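Local coordinates for clavulanic acid biosynthesis oligopeptide binding protein 2 (Streptomyces clavuligerus, PDB 2WOL), which probably binds oligopeptides or related solutes as a family 5 solute-binding protein of the clavulanic acid biosynthesis pathway, at residues A[308-312]-A[481-485]; A[435-439]-A[474-479]. All coordinates share one frame. Numbering follows the deposited sequence.

Interaction 1 (A[308-312]-A[481-485])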
ATOM      1  N   ALA A 308      -6.266  15.405   7.898  1.00  7.42           N
ATOM      2  CA  ALA A 308      -7.477  14.945   8.563  1.00  7.14           C
ATOM      3  C   ALA A 308      -7.878  15.925   9.651  1.00  7.56           C
ATOM      4  O   ALA A 308      -7.024  16.465  10.346  1.00  7.55           O
ATOM      5  CB  ALA A 308      -7.260  13.558   9.154  1.00  7.00           C
ATOM      6  N   MET A 309      -9.182  16.152   9.782  1.00  7.66           N
ATOM      7  CA  MET A 309      -9.732  16.972  10.859  1.00  8.03           C
ATOM      8  C   MET A 309     -10.608  16.128  11.782  1.00  8.19           C
ATOM      9  O   MET A 309     -11.405  15.310  11.321  1.00  8.46           O
ATOM     10  CB  MET A 309     -10.497  18.164  10.295  1.00  8.01           C
ATOM     11  CG  MET A 309      -9.575  19.279   9.834  1.00  8.36           C
ATOM     12  SD  MET A 309     -10.428  20.624   9.004  1.00  8.29           S
ATOM     13  CE  MET A 309     -10.605  19.966   7.348  1.00  8.62           C
ATOM     14  N   GLN A 310     -10.439  16.340  13.085  1.00  8.40           N
ATOM     15  CA  GLN A 310     -10.976  15.449  14.113  1.00  8.35           C
ATOM     16  C   GLN A 310     -12.156  16.073  14.856  1.00  8.67           C
ATOM     17  O   GLN A 310     -11.951  16.955  15.685  1.00  8.67           O
ATOM     18  CB  GLN A 310      -9.868  15.097  15.114  1.00  8.13           C
ATOM     19  CG  GLN A 310      -8.836  14.076  14.630  1.00  8.19           C
ATOM     20  CD  GLN A 310      -8.195  14.454  13.311  1.00  8.39           C
ATOM     21  OE1 GLN A 310      -8.529  13.888  12.274  1.00  9.67           O
ATOM     22  NE2 GLN A 310      -7.295  15.433  13.341  1.00  8.81           N
ATOM     23  N   PRO A 311     -13.395  15.625  14.557  1.00  9.09           N
ATOM     24  CA  PRO A 311     -14.569  16.145  15.273  1.00  9.43           C
ATOM     25  C   PRO A 311     -14.517  16.011  16.800  1.00 10.12           C
ATOM     26  O   PRO A 311     -15.191  16.773  17.500  1.00 10.72           O
ATOM     27  CB  PRO A 311     -15.721  15.318  14.694  1.00  9.59           C
ATOM     28  CG  PRO A 311     -15.256  14.992  13.313  1.00  9.39           C
ATOM     29  CD  PRO A 311     -13.799  14.669  13.509  1.00  8.88           C
ATOM     30  N   HIS A 312     -13.723  15.068  17.304  1.00 10.37           N
ATOM     31  CA  HIS A 312     -13.546  14.900  18.750  1.00 10.29           C
ATOM     32  C   HIS A 312     -12.677  15.987  19.397  1.00 10.57           C
ATOM     33  O   HIS A 312     -12.537  16.035  20.629  1.00 10.88           O
ATOM     34  CB  HIS A 312     -13.041  13.490  19.100  1.00 10.22           C
ATOM     35  CG  HIS A 312     -11.993  12.955  18.171  1.00  9.96           C
ATOM     36  ND1 HIS A 312     -12.286  12.481  16.909  1.00 10.02           N
ATOM     37  CD2 HIS A 312     -10.660  12.784  18.338  1.00 10.19           C
ATOM     38  CE1 HIS A 312     -11.175  12.053  16.334  1.00  9.97           C
ATOM     39  NE2 HIS A 312     -10.174  12.227  17.179  1.00 10.57           N
ATOM     40  N   ASN A 481      -8.547   5.714  10.406  1.00 10.06           N
ATOM     41  CA  ASN A 481      -9.736   6.549  10.395  1.00  9.86           C
ATOM     42  C   ASN A 481      -9.508   7.660  11.413  1.00  9.74           C
ATOM     43  O   ASN A 481     -10.020   7.625  12.538  1.00  9.67           O
ATOM     44  CB  ASN A 481     -10.985   5.716  10.714  1.00  9.83           C
ATOM     45  CG  ASN A 481     -12.278   6.512  10.585  1.00  9.34           C
ATOM     46  OD1 ASN A 481     -12.270   7.743  10.586  1.00  9.00           O
ATOM     47  ND2 ASN A 481     -13.401   5.801  10.479  1.00  9.77           N
ATOM     48  N   LEU A 482      -8.724   8.653  11.005  1.00  9.26           N
ATOM     49  CA  LEU A 482      -8.250   9.679  11.932  1.00  9.09           C
ATOM     50  C   LEU A 482      -9.362  10.573  12.488  1.00  8.85           C
ATOM     51  O   LEU A 482      -9.364  10.873  13.685  1.00  8.81           O
ATOM     52  CB  LEU A 482      -7.105  10.502  11.319  1.00  9.25           C
ATOM     53  CG  LEU A 482      -5.862   9.722  10.867  1.00  9.68           C
ATOM     54  CD1 LEU A 482      -4.804  10.660  10.301  1.00 10.08           C
ATOM     55  CD2 LEU A 482      -5.280   8.852  11.984  1.00 11.26           C
ATOM     56  N   PRO A 483     -10.316  10.997  11.636  1.00  8.89           N
ATOM     57  CA  PRO A 483     -11.466  11.729  12.174  1.00  9.17           C
ATOM     58  C   PRO A 483     -12.396  10.866  13.026  1.00  9.46           C
ATOM     59  O   PRO A 483     -13.313  11.396  13.657  1.00  9.63           O
ATOM     60  CB  PRO A 483     -12.217  12.176  10.912  1.00  9.02           C
ATOM     61  CG  PRO A 483     -11.209  12.085   9.805  1.00  9.06           C
ATOM     62  CD  PRO A 483     -10.382  10.899  10.166  1.00  8.91           C
ATOM     63  N   GLU A 484     -12.172   9.552  13.026  1.00  9.88           N
ATOM     64  CA  GLU A 484     -13.080   8.595  13.676  1.00 10.60           C
ATOM     65  C   GLU A 484     -14.517   8.783  13.180  1.00 10.90           C
ATOM     66  O   GLU A 484     -15.473   8.815  13.964  1.00 11.17           O
ATOM     67  CB  GLU A 484     -12.975   8.678  15.207  1.00 10.69           C
ATOM     68  CG  GLU A 484     -11.577   8.349  15.721  1.00 11.34           C
ATOM     69  CD  GLU A 484     -11.380   8.618  17.203  1.00 11.35           C
ATOM     70  OE1 GLU A 484     -12.361   8.513  17.977  1.00 12.59           O
ATOM     71  OE2 GLU A 484     -10.231   8.922  17.592  1.00 11.39           O
ATOM     72  N   LEU A 485     -14.649   8.935  11.865  1.00 10.91           N
ATOM     73  CA  LEU A 485     -15.949   9.027  11.229  1.00 11.36           C
ATOM     74  C   LEU A 485     -16.691   7.719  11.437  1.00 11.80           C
ATOM     75  O   LEU A 485     -16.157   6.643  11.166  1.00 11.70           O
ATOM     76  CB  LEU A 485     -15.805   9.329   9.734  1.00 11.18           C
ATOM     77  CG  LEU A 485     -17.093   9.711   8.995  1.00 11.28           C
ATOM     78  CD1 LEU A 485     -17.589  11.076   9.445  1.00 11.94           C
ATOM     79  CD2 LEU A 485     -16.889   9.691   7.484  1.00 11.35           C
TER
HETATM   80  O   HOH W   1      -8.256  10.159  16.071  1.00 10.17           O
HETATM   81  O   HOH W   2     -15.027  11.982  16.421  1.00 18.48           O
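Pro483 sits in the middle of this buried contact, at the third position of a type I turn running from Asn481 to Glu484. No direct hydrogen bond joins the two segments; they meet by packing and through two waters. Ala308 points toward the turn, with Ala308 CB 3.7 Å from Leu482 CB. Met309 O and Pro311 CD lie 3.3 and 3.9 Å from Pro483 CB, and Met309 O has no polar partner. The m, p rotamer of Gln310 folds its chain back, so Gln310 NE2 donates to Ala308 O (3.2 Å) and to Leu446 O, while Gln310 CG rests 3.4 Å from Leu482 O. His312, in the p rotamer, brings its ring edge to the carbonyl oxygens of Leu482 and Pro483. The m, t rotamer of Glu484 sets Glu484 OE2 over one ring face, 3.3 Å from His312 NE2 but badly angled for a hydrogen bond. One water links His312 NE2 (3.0 Å), Leu482 O (2.7 Å) and Glu484 OE2 (2.8 Å). Glu484 OE2 also forms a salt bridge with Arg442. A second water lies 2.8 Å from His312 ND1 and gives a weak hydrogen bond to Pro483 O. The contact sets the loop between helices 460-468 and 488-499 against the end of strand 303-309, which pairs with 448-453 and 523-534 in a mixed sheet of this solute-binding-protein fold. Helix 438-444 touches Gln310 and His312, and helix 319-327 packs on Met309.

Interaction 2 (A[435-439]-A[474-479]); sequences AGHPE and KRNGGN
This partly buried contact is plain structural packing of a type I turn, in the loop joining helices 460-468 and 488-499, on the histidine-capped start of helix 438-444. Residues 435-437 lead into the helix, with Gly436 at phi/psi -81/8 and His437 extended at -120/113. Opposite, a weak hydrogen bond from Gly477 N to Lys474 O (3.4 Å) closes the turn Lys474 to Gly477. The segments run in opposite directions, pairing Gly436 with Asn479 (CA-CA 4.4 Å), His437 with Gly477 (4.2 Å) and Pro438 with Arg475 (6.0 Å). One direct hydrogen bond crosses: Asn479 N donates to Gly436 O (2.8 Å, 159°). CA-H...O contacts join Gly477 CA to Gly436 O (3.3 Å) and Gly436 CA to Asn479 O (3.4 Å). A CB on Gly436 would lie 3.4 Å from Asn479 O. The backbone of Gly477 (112/165) calls for glycine, and a CB there would crowd His437 CD2. Gly478 has phi 72°, which favours glycine. With chi1 t and chi2 near -60°, His437 ND1 accepts from Glu439 N (3.1 Å). Gly477 N lies over one face of the ring, 3.6 Å from His437 CD2. Pro438 points toward the turn, with Pro438 CD 3.4 Å from Lys474 O. With chi1 t, Asn479 OD1 accepts from Lys474 N (3.0 Å). Asn479 ND2 donates to Asn481 O and to a water (3.0 Å) that donates to Ala435 O (2.8 Å). The CA-to-CB bonds of Arg475 and Asn476 point away from 435-439. Carbonyl O, amide N and glycine CA atoms carry the contact, with the Pro438 ring packed on the Lys474 carbonyl.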
ATOM      1  N   ALA A 435      -0.182   9.910  15.413  1.00 14.09           N
ATOM      2  CA  ALA A 435      -1.440  10.266  14.753  1.00 13.43           C
ATOM      3  C   ALA A 435      -2.388   9.072  14.716  1.00 13.16           C
ATOM      4  O   ALA A 435      -3.607   9.233  14.770  1.00 12.74           O
ATOM      5  CB  ALA A 435      -1.175  10.775  13.344  1.00 13.51           C
ATOM      6  N   GLY A 436      -1.817   7.871  14.640  1.00 12.84           N
ATOM      7  CA  GLY A 436      -2.596   6.640  14.556  1.00 12.69           C
ATOM      8  C   GLY A 436      -3.132   6.103  15.871  1.00 12.65           C
ATOM      9  O   GLY A 436      -3.681   5.001  15.913  1.00 12.86           O
ATOM     10  N   HIS A 437      -2.983   6.867  16.951  1.00 12.49           N
ATOM     11  CA  HIS A 437      -3.571   6.464  18.224  1.00 12.70           C
ATOM     12  C   HIS A 437      -4.567   7.499  18.736  1.00 12.58           C
ATOM     13  O   HIS A 437      -4.171   8.612  19.086  1.00 12.62           O
ATOM     14  CB  HIS A 437      -2.501   6.188  19.278  1.00 12.89           C
ATOM     15  CG  HIS A 437      -2.972   5.290  20.380  1.00 13.55           C
ATOM     16  ND1 HIS A 437      -4.041   5.606  21.190  1.00 14.26           N
ATOM     17  CD2 HIS A 437      -2.529   4.080  20.797  1.00 14.75           C
ATOM     18  CE1 HIS A 437      -4.235   4.630  22.059  1.00 15.42           C
ATOM     19  NE2 HIS A 437      -3.329   3.693  21.844  1.00 14.99           N
ATOM     20  N   PRO A 438      -5.866   7.134  18.774  1.00 12.50           N
ATOM     21  CA  PRO A 438      -6.931   8.033  19.231  1.00 12.55           C
ATOM     22  C   PRO A 438      -6.671   8.727  20.570  1.00 12.88           C
ATOM     23  O   PRO A 438      -7.078   9.878  20.744  1.00 12.87           O
ATOM     24  CB  PRO A 438      -8.144   7.107  19.329  1.00 12.63           C
ATOM     25  CG  PRO A 438      -7.894   6.091  18.264  1.00 12.47           C
ATOM     26  CD  PRO A 438      -6.415   5.833  18.340  1.00 12.40           C
ATOM     27  N   GLU A 439      -5.992   8.045  21.494  1.00 13.15           N
ATOM     28  CA  GLU A 439      -5.682   8.638  22.802  1.00 13.58           C
ATOM     29  C   GLU A 439      -4.626   9.737  22.685  1.00 13.24           C
ATOM     30  O   GLU A 439      -4.711  10.758  23.375  1.00 13.36           O
ATOM     31  CB  GLU A 439      -5.192   7.572  23.787  0.50 13.51           C
ATOM     32  CG  GLU A 439      -6.254   6.595  24.278  0.50 14.00           C
ATOM     33  CD  GLU A 439      -5.656   5.430  25.060  0.50 14.38           C
ATOM     34  OE1 GLU A 439      -4.728   5.657  25.868  0.50 15.85           O
ATOM     35  OE2 GLU A 439      -6.114   4.284  24.866  0.50 15.92           O
ATOM     36  N   LYS A 474      -9.305   1.995  14.986  1.00 15.65           N
ATOM     37  CA  LYS A 474      -8.450   1.165  15.831  1.00 16.31           C
ATOM     38  C   LYS A 474      -8.114   1.920  17.111  1.00 16.73           C
ATOM     39  O   LYS A 474      -7.243   2.791  17.119  1.00 16.53           O
ATOM     40  CB  LYS A 474      -7.173   0.747  15.094  1.00 16.16           C
ATOM     41  CG  LYS A 474      -7.382   0.242  13.665  1.00 16.71           C
ATOM     42  CD  LYS A 474      -8.230  -1.029  13.611  1.00 18.44           C
ATOM     43  CE  LYS A 474      -8.485  -1.456  12.174  1.00 19.55           C
ATOM     44  NZ  LYS A 474      -7.237  -1.893  11.493  1.00 21.17           N
ATOM     45  N   ARG A 475      -8.815   1.578  18.190  1.00 17.71           N
ATOM     46  CA  ARG A 475      -8.737   2.325  19.450  1.00 18.64           C
ATOM     47  C   ARG A 475      -7.384   2.185  20.154  1.00 18.78           C
ATOM     48  O   ARG A 475      -7.007   3.046  20.958  1.00 19.21           O
ATOM     49  CB  ARG A 475      -9.872   1.911  20.402  1.00 18.91           C
ATOM     50  CG  ARG A 475     -11.248   1.726  19.758  1.00 20.68           C
ATOM     51  CD  ARG A 475     -12.026   3.030  19.586  1.00 23.06           C
ATOM     52  NE  ARG A 475     -13.295   2.793  18.891  1.00 24.73           N
ATOM     53  CZ  ARG A 475     -14.166   3.739  18.542  1.00 25.23           C
ATOM     54  NH1 ARG A 475     -13.929   5.016  18.818  1.00 24.98           N
ATOM     55  NH2 ARG A 475     -15.287   3.406  17.911  1.00 25.56           N
ATOM     56  N   ASN A 476      -6.659   1.107  19.847  1.00 18.87           N
ATOM     57  CA  ASN A 476      -5.382   0.800  20.501  1.00 19.03           C
ATOM     58  C   ASN A 476      -4.139   1.174  19.689  1.00 18.42           C
ATOM     59  O   ASN A 476      -3.016   0.801  20.046  1.00 18.49           O
ATOM     60  CB  ASN A 476      -5.324  -0.685  20.879  1.00 19.57           C
ATOM     61  CG  ASN A 476      -6.359  -1.070  21.918  1.00 21.02           C
ATOM     62  OD1 ASN A 476      -6.702  -0.278  22.798  1.00 23.84           O
ATOM     63  ND2 ASN A 476      -6.856  -2.297  21.827  1.00 23.27           N
ATOM     64  N   GLY A 477      -4.337   1.916  18.603  1.00 17.55           N
ATOM     65  CA  GLY A 477      -3.227   2.309  17.740  1.00 16.53           C
ATOM     66  C   GLY A 477      -3.289   1.647  16.379  1.00 15.69           C
ATOM     67  O   GLY A 477      -4.020   0.671  16.186  1.00 15.99           O
ATOM     68  N   GLY A 478      -2.516   2.182  15.438  1.00 14.96           N
ATOM     69  CA  GLY A 478      -2.549   1.732  14.051  1.00 14.15           C
ATOM     70  C   GLY A 478      -3.821   2.170  13.351  1.00 13.53           C
ATOM     71  O   GLY A 478      -4.227   1.571  12.352  1.00 13.42           O
ATOM     72  N   ASN A 479      -4.447   3.219  13.882  1.00 12.65           N
ATOM     73  CA  ASN A 479      -5.702   3.736  13.346  1.00 11.77           C
ATOM     74  C   ASN A 479      -5.476   4.564  12.090  1.00 11.36           C
ATOM     75  O   ASN A 479      -4.561   5.390  12.041  1.00 11.05           O
ATOM     76  CB  ASN A 479      -6.420   4.585  14.403  1.00 11.75           C
ATOM     77  CG  ASN A 479      -7.760   5.121  13.925  1.00 11.55           C
ATOM     78  OD1 ASN A 479      -8.557   4.397  13.328  1.00 12.42           O
ATOM     79  ND2 ASN A 479      -8.019   6.399  14.198  1.00 11.77           N
TER
HETATM   80  O   HOH W   3      -6.105   8.208  15.581  1.00 11.89           O

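In the fold
Both contacts hold the same loop, between helices 460-468 and 488-499, at two successive places. Interaction 2 fixes its earlier, more exposed part to the start of helix 438-444. Interaction 1 buries the following turn against the end of strand 303-309. Their centres are about 11 Å apart, and interaction 2 is nested inside the chain loop closed by interaction 1. Both use bridging water, but only interaction 2 has a direct hydrogen bond across, between backbone atoms and beside glycines. Interaction 1 relies on proline and alanine packing. They touch where Glu484 OE2 meets Pro438 CB (3.3 Å) and where Leu482 CD2 meets Ala435 O (3.3 Å).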